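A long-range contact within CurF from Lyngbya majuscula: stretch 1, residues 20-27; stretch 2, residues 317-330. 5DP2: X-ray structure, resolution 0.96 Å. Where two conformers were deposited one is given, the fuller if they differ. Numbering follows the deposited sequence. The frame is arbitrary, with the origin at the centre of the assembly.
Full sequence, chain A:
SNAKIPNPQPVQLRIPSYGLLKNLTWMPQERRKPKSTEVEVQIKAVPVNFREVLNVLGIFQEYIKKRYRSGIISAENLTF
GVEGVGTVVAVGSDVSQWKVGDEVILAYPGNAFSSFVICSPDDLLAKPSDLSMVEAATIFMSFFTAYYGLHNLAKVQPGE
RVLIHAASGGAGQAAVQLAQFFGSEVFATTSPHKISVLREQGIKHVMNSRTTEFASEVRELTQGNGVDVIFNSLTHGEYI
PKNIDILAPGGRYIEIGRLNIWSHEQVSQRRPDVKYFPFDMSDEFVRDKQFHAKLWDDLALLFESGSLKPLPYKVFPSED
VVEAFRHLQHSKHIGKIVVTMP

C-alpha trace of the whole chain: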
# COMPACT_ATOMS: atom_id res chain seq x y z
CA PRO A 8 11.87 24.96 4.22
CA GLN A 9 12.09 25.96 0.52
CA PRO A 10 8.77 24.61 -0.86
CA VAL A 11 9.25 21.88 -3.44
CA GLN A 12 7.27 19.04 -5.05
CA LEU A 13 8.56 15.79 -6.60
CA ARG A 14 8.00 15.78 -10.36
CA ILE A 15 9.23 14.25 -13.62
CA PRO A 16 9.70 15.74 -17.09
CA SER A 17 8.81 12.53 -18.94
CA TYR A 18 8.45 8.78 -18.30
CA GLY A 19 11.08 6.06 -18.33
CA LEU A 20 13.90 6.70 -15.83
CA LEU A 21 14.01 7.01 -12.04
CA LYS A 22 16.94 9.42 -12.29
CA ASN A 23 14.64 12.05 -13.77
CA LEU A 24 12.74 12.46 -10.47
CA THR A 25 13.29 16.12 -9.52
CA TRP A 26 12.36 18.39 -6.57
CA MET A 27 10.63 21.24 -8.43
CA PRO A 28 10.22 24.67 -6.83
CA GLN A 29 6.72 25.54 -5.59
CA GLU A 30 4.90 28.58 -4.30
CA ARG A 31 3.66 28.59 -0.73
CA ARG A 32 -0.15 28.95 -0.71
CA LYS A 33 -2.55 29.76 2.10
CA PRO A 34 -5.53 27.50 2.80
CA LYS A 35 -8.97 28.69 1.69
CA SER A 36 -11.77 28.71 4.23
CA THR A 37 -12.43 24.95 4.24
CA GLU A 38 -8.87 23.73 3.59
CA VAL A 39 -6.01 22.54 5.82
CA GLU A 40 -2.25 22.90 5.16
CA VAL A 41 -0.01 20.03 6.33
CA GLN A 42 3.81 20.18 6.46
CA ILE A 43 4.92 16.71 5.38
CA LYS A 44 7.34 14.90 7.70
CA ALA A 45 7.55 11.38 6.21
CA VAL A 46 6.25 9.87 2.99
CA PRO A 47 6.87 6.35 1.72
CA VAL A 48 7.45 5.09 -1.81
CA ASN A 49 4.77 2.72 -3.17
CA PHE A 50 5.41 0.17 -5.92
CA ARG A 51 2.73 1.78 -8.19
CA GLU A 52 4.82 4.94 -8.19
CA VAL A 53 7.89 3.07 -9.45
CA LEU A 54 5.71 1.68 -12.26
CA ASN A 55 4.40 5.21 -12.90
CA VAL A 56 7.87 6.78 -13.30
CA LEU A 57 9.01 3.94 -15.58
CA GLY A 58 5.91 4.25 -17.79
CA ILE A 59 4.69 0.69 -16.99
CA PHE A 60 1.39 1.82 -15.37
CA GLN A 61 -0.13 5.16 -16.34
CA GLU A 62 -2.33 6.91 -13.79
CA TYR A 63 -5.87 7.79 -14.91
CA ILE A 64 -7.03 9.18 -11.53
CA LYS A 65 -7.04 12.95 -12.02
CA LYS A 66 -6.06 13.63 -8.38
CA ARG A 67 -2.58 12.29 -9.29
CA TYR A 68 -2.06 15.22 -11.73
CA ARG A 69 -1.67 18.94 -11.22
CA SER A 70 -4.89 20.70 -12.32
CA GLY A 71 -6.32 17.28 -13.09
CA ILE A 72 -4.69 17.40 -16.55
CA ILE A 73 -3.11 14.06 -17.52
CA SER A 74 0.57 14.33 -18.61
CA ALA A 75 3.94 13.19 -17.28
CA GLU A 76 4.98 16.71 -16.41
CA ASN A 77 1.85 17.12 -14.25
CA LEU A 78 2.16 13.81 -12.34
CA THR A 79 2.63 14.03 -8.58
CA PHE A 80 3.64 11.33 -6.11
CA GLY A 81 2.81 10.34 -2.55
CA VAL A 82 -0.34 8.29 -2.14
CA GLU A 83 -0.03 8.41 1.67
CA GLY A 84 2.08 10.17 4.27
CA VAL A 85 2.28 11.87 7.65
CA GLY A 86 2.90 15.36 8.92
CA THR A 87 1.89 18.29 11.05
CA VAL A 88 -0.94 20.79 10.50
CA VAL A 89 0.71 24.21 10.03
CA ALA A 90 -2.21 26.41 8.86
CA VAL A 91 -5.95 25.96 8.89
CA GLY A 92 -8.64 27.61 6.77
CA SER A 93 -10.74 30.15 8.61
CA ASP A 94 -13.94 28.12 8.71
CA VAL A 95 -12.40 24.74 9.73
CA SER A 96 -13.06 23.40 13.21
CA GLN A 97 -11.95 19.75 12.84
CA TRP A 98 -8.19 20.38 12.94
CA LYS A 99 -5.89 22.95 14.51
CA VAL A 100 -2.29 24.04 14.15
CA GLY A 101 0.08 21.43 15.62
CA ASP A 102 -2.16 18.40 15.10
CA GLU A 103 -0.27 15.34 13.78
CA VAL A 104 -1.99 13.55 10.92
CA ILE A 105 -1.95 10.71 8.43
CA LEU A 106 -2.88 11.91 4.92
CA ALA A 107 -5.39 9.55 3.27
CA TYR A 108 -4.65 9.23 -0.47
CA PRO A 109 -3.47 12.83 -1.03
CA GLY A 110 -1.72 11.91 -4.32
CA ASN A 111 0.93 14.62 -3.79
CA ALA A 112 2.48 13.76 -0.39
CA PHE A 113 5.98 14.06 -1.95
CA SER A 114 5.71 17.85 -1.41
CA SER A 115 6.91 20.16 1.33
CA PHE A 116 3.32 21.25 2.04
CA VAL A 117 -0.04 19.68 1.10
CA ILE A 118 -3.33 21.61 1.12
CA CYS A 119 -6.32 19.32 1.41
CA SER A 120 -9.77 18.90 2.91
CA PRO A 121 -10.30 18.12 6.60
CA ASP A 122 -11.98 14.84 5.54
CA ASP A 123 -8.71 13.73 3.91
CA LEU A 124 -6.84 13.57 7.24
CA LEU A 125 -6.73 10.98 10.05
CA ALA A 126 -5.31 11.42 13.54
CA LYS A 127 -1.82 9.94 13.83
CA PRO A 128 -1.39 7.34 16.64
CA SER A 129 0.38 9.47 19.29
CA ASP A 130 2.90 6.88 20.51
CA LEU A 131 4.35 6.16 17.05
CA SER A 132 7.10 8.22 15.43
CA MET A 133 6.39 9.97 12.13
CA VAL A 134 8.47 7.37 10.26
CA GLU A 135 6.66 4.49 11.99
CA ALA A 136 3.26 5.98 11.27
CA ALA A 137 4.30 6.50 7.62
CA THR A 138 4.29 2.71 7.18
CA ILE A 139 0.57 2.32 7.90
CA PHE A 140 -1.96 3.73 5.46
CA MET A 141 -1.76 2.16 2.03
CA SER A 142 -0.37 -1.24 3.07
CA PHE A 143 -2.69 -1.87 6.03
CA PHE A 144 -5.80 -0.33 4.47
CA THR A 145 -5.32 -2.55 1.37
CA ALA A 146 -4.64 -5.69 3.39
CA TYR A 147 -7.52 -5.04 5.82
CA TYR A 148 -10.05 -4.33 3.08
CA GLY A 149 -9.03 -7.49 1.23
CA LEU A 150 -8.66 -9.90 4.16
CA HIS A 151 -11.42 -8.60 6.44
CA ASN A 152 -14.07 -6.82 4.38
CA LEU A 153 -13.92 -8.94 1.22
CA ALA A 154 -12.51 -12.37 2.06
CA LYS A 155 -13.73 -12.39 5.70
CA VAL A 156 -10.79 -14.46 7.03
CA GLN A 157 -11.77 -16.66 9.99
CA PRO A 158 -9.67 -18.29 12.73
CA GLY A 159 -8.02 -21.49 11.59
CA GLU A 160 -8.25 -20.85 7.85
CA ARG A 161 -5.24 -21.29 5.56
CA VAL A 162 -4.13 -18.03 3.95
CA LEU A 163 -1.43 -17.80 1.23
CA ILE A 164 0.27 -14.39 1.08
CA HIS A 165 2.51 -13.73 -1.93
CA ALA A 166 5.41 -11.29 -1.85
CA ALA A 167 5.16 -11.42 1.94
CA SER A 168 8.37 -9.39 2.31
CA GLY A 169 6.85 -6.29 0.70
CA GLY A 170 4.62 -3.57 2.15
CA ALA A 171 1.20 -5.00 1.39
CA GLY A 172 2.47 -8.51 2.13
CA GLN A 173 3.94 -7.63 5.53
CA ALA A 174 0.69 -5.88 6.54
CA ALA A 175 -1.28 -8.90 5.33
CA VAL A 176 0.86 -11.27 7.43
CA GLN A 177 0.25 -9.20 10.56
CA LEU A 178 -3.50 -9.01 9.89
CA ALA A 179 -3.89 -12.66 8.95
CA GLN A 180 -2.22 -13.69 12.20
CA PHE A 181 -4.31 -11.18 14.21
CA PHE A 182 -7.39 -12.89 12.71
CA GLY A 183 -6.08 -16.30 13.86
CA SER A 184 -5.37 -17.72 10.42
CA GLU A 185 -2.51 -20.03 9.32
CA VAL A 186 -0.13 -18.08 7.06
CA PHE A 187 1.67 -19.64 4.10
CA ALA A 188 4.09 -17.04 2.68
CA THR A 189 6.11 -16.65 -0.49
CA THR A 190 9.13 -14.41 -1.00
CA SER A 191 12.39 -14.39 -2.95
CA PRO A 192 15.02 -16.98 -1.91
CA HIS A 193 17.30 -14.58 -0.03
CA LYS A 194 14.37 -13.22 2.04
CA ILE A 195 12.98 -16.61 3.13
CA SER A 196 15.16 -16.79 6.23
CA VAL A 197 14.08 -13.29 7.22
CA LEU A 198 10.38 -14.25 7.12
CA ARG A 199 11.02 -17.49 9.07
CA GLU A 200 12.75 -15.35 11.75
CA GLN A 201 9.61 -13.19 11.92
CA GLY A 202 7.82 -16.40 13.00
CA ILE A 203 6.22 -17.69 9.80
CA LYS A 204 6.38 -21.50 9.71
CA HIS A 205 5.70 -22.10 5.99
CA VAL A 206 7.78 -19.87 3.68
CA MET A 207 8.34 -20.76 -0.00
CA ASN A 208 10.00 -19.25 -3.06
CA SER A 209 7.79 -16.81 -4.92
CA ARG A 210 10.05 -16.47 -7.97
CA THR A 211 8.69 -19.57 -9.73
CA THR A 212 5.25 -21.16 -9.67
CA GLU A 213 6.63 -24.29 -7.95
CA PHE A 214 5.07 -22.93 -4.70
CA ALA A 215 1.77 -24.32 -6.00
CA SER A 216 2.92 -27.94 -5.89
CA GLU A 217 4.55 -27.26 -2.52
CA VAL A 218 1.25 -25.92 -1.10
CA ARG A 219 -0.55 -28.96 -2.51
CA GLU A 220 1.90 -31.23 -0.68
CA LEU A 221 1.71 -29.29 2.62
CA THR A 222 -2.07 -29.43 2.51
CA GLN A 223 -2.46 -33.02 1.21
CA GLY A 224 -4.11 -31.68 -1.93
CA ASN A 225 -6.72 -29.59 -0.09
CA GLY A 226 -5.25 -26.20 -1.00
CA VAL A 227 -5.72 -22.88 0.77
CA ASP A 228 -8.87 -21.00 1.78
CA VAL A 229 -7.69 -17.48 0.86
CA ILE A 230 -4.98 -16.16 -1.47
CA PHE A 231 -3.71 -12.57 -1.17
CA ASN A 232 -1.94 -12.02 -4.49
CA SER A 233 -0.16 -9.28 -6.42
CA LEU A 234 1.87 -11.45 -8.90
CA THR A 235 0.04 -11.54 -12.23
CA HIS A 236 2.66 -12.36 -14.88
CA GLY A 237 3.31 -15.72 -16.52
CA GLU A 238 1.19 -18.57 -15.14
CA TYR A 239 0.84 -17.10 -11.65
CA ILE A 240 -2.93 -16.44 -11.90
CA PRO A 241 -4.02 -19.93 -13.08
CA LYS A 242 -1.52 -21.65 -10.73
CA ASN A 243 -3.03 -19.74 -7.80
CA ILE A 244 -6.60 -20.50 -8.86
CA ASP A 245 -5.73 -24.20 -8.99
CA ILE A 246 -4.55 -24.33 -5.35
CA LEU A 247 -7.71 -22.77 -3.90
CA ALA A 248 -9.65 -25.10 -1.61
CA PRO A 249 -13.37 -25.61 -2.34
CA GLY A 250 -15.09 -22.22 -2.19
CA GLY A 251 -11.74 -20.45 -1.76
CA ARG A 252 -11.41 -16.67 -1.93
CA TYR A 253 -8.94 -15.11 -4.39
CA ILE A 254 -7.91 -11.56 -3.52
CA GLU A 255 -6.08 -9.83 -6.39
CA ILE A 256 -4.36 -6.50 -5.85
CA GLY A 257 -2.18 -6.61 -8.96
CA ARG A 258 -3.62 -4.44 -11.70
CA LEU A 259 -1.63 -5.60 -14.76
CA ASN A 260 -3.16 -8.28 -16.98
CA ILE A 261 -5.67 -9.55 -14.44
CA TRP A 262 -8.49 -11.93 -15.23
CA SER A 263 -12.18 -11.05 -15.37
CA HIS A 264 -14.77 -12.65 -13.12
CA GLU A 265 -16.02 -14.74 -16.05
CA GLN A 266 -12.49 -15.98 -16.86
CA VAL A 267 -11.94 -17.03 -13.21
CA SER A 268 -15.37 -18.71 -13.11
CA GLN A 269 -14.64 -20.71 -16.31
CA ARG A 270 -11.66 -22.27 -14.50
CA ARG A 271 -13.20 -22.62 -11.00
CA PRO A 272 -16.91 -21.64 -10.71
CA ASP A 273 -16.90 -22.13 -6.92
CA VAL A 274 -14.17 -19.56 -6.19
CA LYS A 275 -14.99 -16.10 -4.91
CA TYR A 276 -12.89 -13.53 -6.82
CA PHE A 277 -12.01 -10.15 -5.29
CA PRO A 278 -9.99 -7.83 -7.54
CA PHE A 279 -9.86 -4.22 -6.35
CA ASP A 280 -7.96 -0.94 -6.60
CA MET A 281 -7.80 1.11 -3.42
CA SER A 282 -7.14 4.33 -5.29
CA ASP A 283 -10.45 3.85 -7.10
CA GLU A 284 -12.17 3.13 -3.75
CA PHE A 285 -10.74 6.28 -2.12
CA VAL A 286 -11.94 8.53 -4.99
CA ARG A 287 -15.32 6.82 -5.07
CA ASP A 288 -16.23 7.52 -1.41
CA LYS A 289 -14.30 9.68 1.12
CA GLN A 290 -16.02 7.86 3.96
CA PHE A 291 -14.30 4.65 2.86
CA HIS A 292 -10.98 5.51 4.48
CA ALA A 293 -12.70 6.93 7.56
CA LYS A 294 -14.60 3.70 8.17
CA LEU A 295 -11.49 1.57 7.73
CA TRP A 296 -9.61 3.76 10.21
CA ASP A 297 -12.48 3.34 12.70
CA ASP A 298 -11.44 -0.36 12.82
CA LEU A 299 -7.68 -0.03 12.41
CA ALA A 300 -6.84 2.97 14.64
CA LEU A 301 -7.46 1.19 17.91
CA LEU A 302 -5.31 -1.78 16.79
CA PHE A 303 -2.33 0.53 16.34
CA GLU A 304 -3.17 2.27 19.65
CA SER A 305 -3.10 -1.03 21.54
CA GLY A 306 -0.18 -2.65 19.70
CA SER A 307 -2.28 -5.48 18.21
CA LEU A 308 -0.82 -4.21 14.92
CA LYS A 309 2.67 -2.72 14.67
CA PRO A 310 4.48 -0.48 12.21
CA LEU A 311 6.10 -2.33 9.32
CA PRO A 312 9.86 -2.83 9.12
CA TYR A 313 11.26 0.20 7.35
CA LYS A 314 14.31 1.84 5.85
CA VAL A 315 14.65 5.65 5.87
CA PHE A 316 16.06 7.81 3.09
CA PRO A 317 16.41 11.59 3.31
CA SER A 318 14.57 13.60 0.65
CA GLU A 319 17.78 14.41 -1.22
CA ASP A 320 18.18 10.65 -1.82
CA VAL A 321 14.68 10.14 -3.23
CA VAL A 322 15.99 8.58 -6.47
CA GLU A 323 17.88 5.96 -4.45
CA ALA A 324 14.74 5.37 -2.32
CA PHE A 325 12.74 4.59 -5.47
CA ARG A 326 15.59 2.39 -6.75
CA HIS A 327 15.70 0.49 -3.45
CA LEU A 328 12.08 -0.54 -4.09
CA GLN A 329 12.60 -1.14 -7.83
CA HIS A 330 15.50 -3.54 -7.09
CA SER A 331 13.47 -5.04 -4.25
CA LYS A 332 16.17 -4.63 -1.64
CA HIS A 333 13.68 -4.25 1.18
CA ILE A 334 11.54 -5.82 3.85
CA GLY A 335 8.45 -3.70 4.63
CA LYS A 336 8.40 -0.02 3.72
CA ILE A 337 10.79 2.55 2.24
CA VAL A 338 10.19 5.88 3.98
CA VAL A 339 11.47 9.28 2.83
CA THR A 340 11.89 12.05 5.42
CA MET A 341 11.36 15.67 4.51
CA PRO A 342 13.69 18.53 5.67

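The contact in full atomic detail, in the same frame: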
# COMPACT_ATOMS: atom_id res chain seq x y z
N LEU A 20 12.69 6.82 -16.66
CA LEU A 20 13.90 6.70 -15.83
C LEU A 20 13.69 7.27 -14.43
O LEU A 20 13.22 8.41 -14.28
CB LEU A 20 15.10 7.40 -16.42
CG LEU A 20 15.68 6.85 -17.74
CD1 LEU A 20 16.87 7.67 -18.14
CD2 LEU A 20 16.07 5.37 -17.67
N LEU A 21 14.08 6.51 -13.41
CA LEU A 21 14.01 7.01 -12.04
C LEU A 21 14.89 8.24 -11.83
O LEU A 21 14.54 9.12 -11.03
CB LEU A 21 14.38 5.91 -11.02
CG LEU A 21 13.46 4.68 -11.01
CD1 LEU A 21 13.89 3.72 -9.93
CD2 LEU A 21 12.01 5.07 -10.85
N LYS A 22 16.02 8.31 -12.54
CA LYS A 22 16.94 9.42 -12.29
C LYS A 22 16.35 10.76 -12.67
O LYS A 22 16.89 11.80 -12.30
CB LYS A 22 18.29 9.21 -12.98
CG LYS A 22 18.25 9.36 -14.49
CD LYS A 22 19.53 8.89 -15.18
CE LYS A 22 20.58 9.98 -15.25
NZ LYS A 22 21.79 9.48 -15.96
N ASN A 23 15.26 10.78 -13.43
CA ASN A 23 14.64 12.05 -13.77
C ASN A 23 13.68 12.61 -12.71
O ASN A 23 13.15 13.73 -12.87
CB ASN A 23 13.92 11.98 -15.11
CG ASN A 23 14.86 11.79 -16.29
OD1 ASN A 23 15.94 12.37 -16.36
ND2 ASN A 23 14.39 11.03 -17.26
N LEU A 24 13.47 11.89 -11.61
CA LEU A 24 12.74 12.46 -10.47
C LEU A 24 13.50 13.71 -9.98
O LEU A 24 14.70 13.65 -9.77
CB LEU A 24 12.66 11.43 -9.35
CG LEU A 24 11.62 10.33 -9.57
CD1 LEU A 24 11.92 9.12 -8.70
CD2 LEU A 24 10.22 10.86 -9.31
N THR A 25 12.76 14.80 -9.78
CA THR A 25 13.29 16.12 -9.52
C THR A 25 12.45 16.82 -8.45
O THR A 25 11.23 16.80 -8.54
CB THR A 25 13.21 16.94 -10.84
OG1 THR A 25 13.89 16.24 -11.90
CG2 THR A 25 13.76 18.35 -10.68
N TRP A 26 13.07 17.52 -7.50
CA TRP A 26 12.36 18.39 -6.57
C TRP A 26 12.16 19.75 -7.26
O TRP A 26 13.09 20.53 -7.39
CB TRP A 26 13.12 18.54 -5.26
CG TRP A 26 13.09 17.29 -4.41
CD1 TRP A 26 14.13 16.44 -4.14
CD2 TRP A 26 11.95 16.77 -3.71
NE1 TRP A 26 13.70 15.42 -3.32
CE2 TRP A 26 12.36 15.61 -3.04
CE3 TRP A 26 10.60 17.18 -3.58
CZ2 TRP A 26 11.50 14.85 -2.26
CZ3 TRP A 26 9.75 16.43 -2.77
CH2 TRP A 26 10.20 15.28 -2.13
N MET A 27 10.94 20.00 -7.71
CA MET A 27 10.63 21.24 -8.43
C MET A 27 10.19 22.33 -7.47
O MET A 27 9.41 22.08 -6.55
CB MET A 27 9.54 20.99 -9.45
CG MET A 27 10.02 20.13 -10.60
SD MET A 27 11.36 20.84 -11.58
CE MET A 27 10.47 21.98 -12.63
N PRO A 317 16.72 10.16 3.31
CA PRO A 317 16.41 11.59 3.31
C PRO A 317 15.88 12.00 1.92
O PRO A 317 16.16 11.37 0.92
CB PRO A 317 17.77 12.23 3.60
CG PRO A 317 18.74 11.27 2.97
CD PRO A 317 18.18 9.91 3.26
N SER A 318 15.16 13.12 1.89
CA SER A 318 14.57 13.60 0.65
C SER A 318 15.57 13.81 -0.48
O SER A 318 15.23 13.57 -1.65
CB SER A 318 13.81 14.91 0.89
OG SER A 318 14.68 15.92 1.39
N GLU A 319 16.80 14.22 -0.16
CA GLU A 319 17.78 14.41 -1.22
C GLU A 319 18.16 13.10 -1.92
O GLU A 319 18.66 13.15 -3.04
CB GLU A 319 19.03 15.15 -0.72
CG GLU A 319 19.89 14.43 0.31
CD GLU A 319 19.53 14.66 1.78
OE1 GLU A 319 18.40 15.12 2.08
OE2 GLU A 319 20.40 14.37 2.64
N ASP A 320 17.89 11.97 -1.28
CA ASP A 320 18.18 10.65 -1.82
C ASP A 320 16.93 9.96 -2.34
O ASP A 320 16.87 8.73 -2.39
CB ASP A 320 18.85 9.78 -0.75
CG ASP A 320 20.19 10.32 -0.33
OD1 ASP A 320 20.79 11.10 -1.08
OD2 ASP A 320 20.65 9.93 0.75
N VAL A 321 15.93 10.74 -2.78
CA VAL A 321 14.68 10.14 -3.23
C VAL A 321 14.87 9.21 -4.44
O VAL A 321 14.16 8.20 -4.52
CB VAL A 321 13.63 11.26 -3.51
CG1 VAL A 321 14.04 12.17 -4.67
CG2 VAL A 321 12.25 10.68 -3.72
N VAL A 322 15.79 9.50 -5.35
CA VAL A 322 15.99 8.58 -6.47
C VAL A 322 16.45 7.20 -5.95
O VAL A 322 15.94 6.16 -6.38
CB VAL A 322 17.01 9.15 -7.49
CG1 VAL A 322 17.39 8.11 -8.53
CG2 VAL A 322 16.41 10.38 -8.19
N GLU A 323 17.42 7.20 -5.04
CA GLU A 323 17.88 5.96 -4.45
C GLU A 323 16.77 5.24 -3.66
O GLU A 323 16.75 4.01 -3.61
CB GLU A 323 19.11 6.17 -3.59
CG GLU A 323 20.34 6.51 -4.43
CD GLU A 323 20.63 5.52 -5.57
OE1 GLU A 323 20.54 4.28 -5.38
OE2 GLU A 323 20.98 5.97 -6.68
N ALA A 324 15.87 5.99 -3.02
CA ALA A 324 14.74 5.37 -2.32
C ALA A 324 13.85 4.60 -3.31
O ALA A 324 13.45 3.47 -3.07
CB ALA A 324 13.94 6.44 -1.60
N PHE A 325 13.52 5.25 -4.45
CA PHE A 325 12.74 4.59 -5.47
C PHE A 325 13.48 3.38 -6.03
O PHE A 325 12.88 2.32 -6.26
CB PHE A 325 12.36 5.54 -6.63
CG PHE A 325 11.10 6.37 -6.43
CD1 PHE A 325 11.01 7.34 -5.44
CD2 PHE A 325 10.02 6.22 -7.27
CE1 PHE A 325 9.85 8.10 -5.29
CE2 PHE A 325 8.86 6.98 -7.15
CZ PHE A 325 8.78 7.94 -6.15
N ARG A 326 14.80 3.51 -6.23
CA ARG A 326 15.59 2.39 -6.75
C ARG A 326 15.65 1.23 -5.78
O ARG A 326 15.69 0.06 -6.20
CB ARG A 326 17.01 2.86 -7.09
CG ARG A 326 17.14 3.58 -8.40
CD ARG A 326 18.56 4.01 -8.64
NE ARG A 326 18.62 4.60 -9.97
CZ ARG A 326 19.47 5.54 -10.35
NH1 ARG A 326 20.39 5.99 -9.51
NH2 ARG A 326 19.43 6.02 -11.60
N HIS A 327 15.65 1.53 -4.48
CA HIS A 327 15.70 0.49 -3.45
C HIS A 327 14.48 -0.41 -3.60
O HIS A 327 14.54 -1.63 -3.46
CB HIS A 327 15.80 1.15 -2.08
CG HIS A 327 16.16 0.23 -0.96
ND1 HIS A 327 17.45 -0.10 -0.61
CD2 HIS A 327 15.36 -0.38 -0.04
CE1 HIS A 327 17.43 -0.87 0.46
NE2 HIS A 327 16.17 -1.07 0.81
N LEU A 328 13.32 0.21 -3.87
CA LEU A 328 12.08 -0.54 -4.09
C LEU A 328 12.08 -1.22 -5.46
O LEU A 328 11.72 -2.40 -5.56
CB LEU A 328 10.86 0.41 -3.92
CG LEU A 328 9.52 -0.29 -3.97
CD1 LEU A 328 9.40 -1.48 -3.02
CD2 LEU A 328 8.43 0.72 -3.72
N GLN A 329 12.53 -0.53 -6.50
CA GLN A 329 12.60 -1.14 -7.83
C GLN A 329 13.43 -2.43 -7.84
O GLN A 329 13.02 -3.42 -8.44
CB GLN A 329 13.22 -0.16 -8.81
CG GLN A 329 13.35 -0.70 -10.22
CD GLN A 329 14.26 0.14 -11.11
OE1 GLN A 329 15.13 0.88 -10.62
NE2 GLN A 329 14.09 -0.00 -12.41
N HIS A 330 14.59 -2.39 -7.18
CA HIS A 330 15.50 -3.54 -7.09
C HIS A 330 15.13 -4.50 -5.97
O HIS A 330 15.80 -5.51 -5.79
CB HIS A 330 16.94 -3.05 -6.93
CG HIS A 330 17.47 -2.32 -8.12
ND1 HIS A 330 17.10 -2.62 -9.41
CD2 HIS A 330 18.32 -1.28 -8.19
CE1 HIS A 330 17.70 -1.78 -10.23
NE2 HIS A 330 18.46 -0.97 -9.52
O HOH W 1 17.28 5.53 -13.70

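How does the start of stretch 2 take hold of stretch 1? It does so through the one direct hydrogen bond of the contact. Ser 318 lies in a short 3-10 turn, and its carbonyl meets the edge of the Trp 26 indole near the ring plane, where the N-H points: NE1 of Trp 26 donates to O of Ser 318 at 2.9 Å. The same carbonyl also accepts from the backbone, with N of Val 321 lying 3.1 Å from O of Ser 318, so one oxygen serves both the turn and the partner strand. The indole also packs beside the Ser 318 side chain, CZ2 of Trp 26 lying 3.9 Å from CB of Ser 318. Glu 319 and Asp 320 follow with their CA-to-CB bonds directed away, and both leave the contact to their neighbours.

What do the two valines at the head of the helix contribute? Val 321 points toward stretch 1 and sets a methyl against the indole, with CG1 of Val 321 3.5 Å from NE1 of Trp 26; tryptophan thus combines a polar N-H with a broad apolar surface. Val 322 points sideways, yet its two methyls reach the 3-10 segment and the residue after it. CG2 of Val 322 is 3.6 Å from O of Leu 21 and 4.1 Å from CB of Leu 24, while CG1 of Val 322 is 4.0 Å from CA of Lys 22. A compact branched side chain suits this place, where the backbones come close: CA of Lys 22 and CA of Val 322 are 6.0 Å apart.

What does Phe 325 pack against? One helical turn on from Val 321, Phe 325 presents a ring face to Leu 24, whose CD1 methyl sits 3.7 Å from the ring centroid, almost on the normal, in a CH-pi contact. Leu 21 packs nearby, its CD1 4.1 Å from CB of Phe 325. Both leucines point toward the helix and are buried, as their purely apolar side chains favour.

How does the contact close toward the end of the helix? Arg 326 offers its aliphatic part to Leu 21, with CG of Arg 326 3.6 Å from CD1 of Leu 21, while its guanidinium handles the polar partners. NH1 of Arg 326 forms a salt bridge with OE2 of Glu 323 at 2.9 Å, and a water accepts from both NH2 of Arg 326 (3.0 Å) and N of Lys 22 (3.3 Å), linking the stretches. Gln 329 ends the contact, its OE1 3.2 Å from CD1 of Leu 21.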